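Local coordinates for lactate racemase apoprotein (Thermoanaerobacterium thermosaccharolyticum, PDB 2YJG) that catalyses the interconversion of the D- and L-isomers of lactate, as a homodimer that depends on a nickel pincer cofactor, at residues Q295-M300 / A360-R365. Numbering follows the deposited sequence.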
loop_
_atom_site.group_PDB
_atom_site.type_symbol
_atom_site.label_atom_id
_atom_site.label_comp_id
_atom_site.label_asym_id
_atom_site.label_seq_id
_atom_site.Cartn_x
_atom_site.Cartn_y
_atom_site.Cartn_z
ATOM N N GLN A 295 9.696 25.455 -13.190
ATOM C CA GLN A 295 10.867 24.571 -13.255
ATOM C C GLN A 295 11.922 25.107 -14.201
ATOM O O GLN A 295 13.101 24.933 -13.991
ATOM C CB GLN A 295 10.473 23.146 -13.692
ATOM C CG GLN A 295 9.769 22.336 -12.635
ATOM C CD GLN A 295 10.518 22.232 -11.382
ATOM O OE1 GLN A 295 11.732 21.999 -11.371
ATOM N NE2 GLN A 295 9.791 22.385 -10.256
ATOM N N SER A 296 11.483 25.757 -15.260
ATOM C CA SER A 296 12.408 26.236 -16.327
ATOM C C SER A 296 13.357 27.362 -15.916
ATOM O O SER A 296 14.403 27.558 -16.561
ATOM C CB SER A 296 11.615 26.683 -17.542
ATOM O OG SER A 296 11.077 28.008 -17.370
ATOM N N VAL A 297 13.033 28.059 -14.827
ATOM C CA VAL A 297 13.998 28.979 -14.216
ATOM C C VAL A 297 15.321 28.262 -13.897
ATOM O O VAL A 297 16.357 28.896 -13.943
ATOM C CB VAL A 297 13.408 29.638 -12.974
ATOM C CG1 VAL A 297 14.400 30.735 -12.330
ATOM C CG2 VAL A 297 12.035 30.280 -13.309
ATOM N N LYS A 298 15.309 26.975 -13.578
ATOM C CA LYS A 298 16.561 26.210 -13.315
ATOM C C LYS A 298 17.557 26.207 -14.496
ATOM O O LYS A 298 18.740 26.653 -14.351
ATOM C CB LYS A 298 16.256 24.817 -12.856
ATOM C CG LYS A 298 15.417 24.781 -11.522
ATOM C CD LYS A 298 14.943 23.417 -11.208
ATOM C CE LYS A 298 14.228 23.343 -9.856
ATOM N NZ LYS A 298 13.838 21.908 -9.493
ATOM N N GLY A 299 17.060 25.816 -15.660
ATOM C CA GLY A 299 17.840 25.861 -16.932
ATOM C C GLY A 299 18.247 27.283 -17.285
ATOM O O GLY A 299 19.318 27.549 -17.824
ATOM N N MET A 300 17.371 28.252 -17.008
ATOM C CA MET A 300 17.731 29.623 -17.286
ATOM C C MET A 300 18.950 30.120 -16.513
ATOM O O MET A 300 19.717 30.980 -17.031
ATOM C CB MET A 300 16.579 30.587 -16.969
ATOM C CG MET A 300 15.287 30.360 -17.758
ATOM S SD MET A 300 14.048 31.579 -17.306
ATOM C CE MET A 300 12.651 30.880 -18.148
ATOM N N ALA A 360 10.390 33.185 -8.234
ATOM C CA ALA A 360 10.222 34.489 -8.860
ATOM C C ALA A 360 11.447 35.408 -8.676
ATOM O O ALA A 360 11.818 36.175 -9.584
ATOM C CB ALA A 360 8.900 35.261 -8.378
ATOM N N GLN A 361 12.047 35.355 -7.487
ATOM C CA GLN A 361 13.175 36.192 -7.180
ATOM C C GLN A 361 14.325 35.838 -8.135
ATOM O O GLN A 361 14.987 36.710 -8.743
ATOM C CB GLN A 361 13.584 35.935 -5.730
ATOM C CG GLN A 361 14.686 36.879 -5.261
ATOM C CD GLN A 361 15.092 36.673 -3.813
ATOM O OE1 GLN A 361 14.394 35.995 -3.043
ATOM N NE2 GLN A 361 16.223 37.274 -3.431
ATOM N N ILE A 362 14.614 34.551 -8.225
ATOM C CA ILE A 362 15.652 34.110 -9.174
ATOM C C ILE A 362 15.386 34.461 -10.589
ATOM O O ILE A 362 16.322 34.945 -11.269
ATOM C CB ILE A 362 15.938 32.607 -9.012
ATOM C CG1 ILE A 362 16.441 32.430 -7.606
ATOM C CG2 ILE A 362 16.990 32.022 -10.202
ATOM C CD1 ILE A 362 16.470 30.979 -7.068
ATOM N N LEU A 363 14.152 34.267 -11.090
ATOM C CA LEU A 363 13.852 34.682 -12.471
ATOM C C LEU A 363 14.003 36.187 -12.644
ATOM O O LEU A 363 14.598 36.645 -13.631
ATOM C CB LEU A 363 12.456 34.215 -12.877
ATOM C CG LEU A 363 11.921 34.583 -14.251
ATOM C CD1 LEU A 363 12.883 33.934 -15.323
ATOM C CD2 LEU A 363 10.451 34.121 -14.441
ATOM N N ALA A 364 13.535 36.993 -11.657
ATOM C CA ALA A 364 13.769 38.421 -11.714
ATOM C C ALA A 364 15.275 38.776 -11.775
ATOM O O ALA A 364 15.662 39.624 -12.530
ATOM C CB ALA A 364 13.001 39.229 -10.547
ATOM N N ARG A 365 16.109 38.117 -10.997
ATOM C CA ARG A 365 17.574 38.341 -11.039
ATOM C C ARG A 365 18.046 38.172 -12.502
ATOM O O ARG A 365 18.759 39.025 -13.049
ATOM C CB ARG A 365 18.305 37.372 -10.110
ATOM C CG ARG A 365 19.764 37.541 -10.130
ATOM C CD ARG A 365 20.443 36.517 -9.319
ATOM N NE ARG A 365 20.519 35.232 -10.048
ATOM C CZ ARG A 365 20.461 34.033 -9.498
ATOM N NH1 ARG A 365 20.252 33.856 -8.186
ATOM N NH2 ARG A 365 20.521 32.973 -10.282
#
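V297 and M300 on helix 293-305 pack against I362 and L363 on helix 357-369. This is apolar helix-to-helix packing inside the C-terminal domain, beside its parallel beta-sheet. The axes of the two segments come within 9.7 Å and cross at 37°, with the two segments running broadly the same way.

The apolar contacts fall into two patches. V297 forms the first. Its CG1 lies anti to the backbone N (chi1 -176°), which carries it across to I362; V297 CG1 sits 3.6 Å from I362 CG2. The same methyl reaches the helix backbone, 3.8 Å from L363 N. The other branch, V297 CG2, packs at 4.0 Å on L363 CB, the two side chains meeting at about a right angle. F328 of helix 326-333 also touches V297. In the second patch the extended M300 side chain brings SD to the CD1 methyl of L363. M387 and F332 also pack on L363, and V372 and M374 of strand 371-375 on M300. All four residues of the contact are buried.

No hydrogen bond joins 295-300 to 360-365. Further along, R365 forms a salt bridge with E304, which ties helix 357-369 to helix 293-305. Q361 NE2 bonds to S202 O. Q295 and K298, probable substrate ligands, lie on the same helix as V297, and the K298 side chain leaves the backbone away from helix 357-369. K298 NZ donates to an in-plane lone pair of Q295 OE1 at 2.8 Å. Between the two segments, the closest side-chain approach is M300 SD to L363 CD1, 3.3 Å.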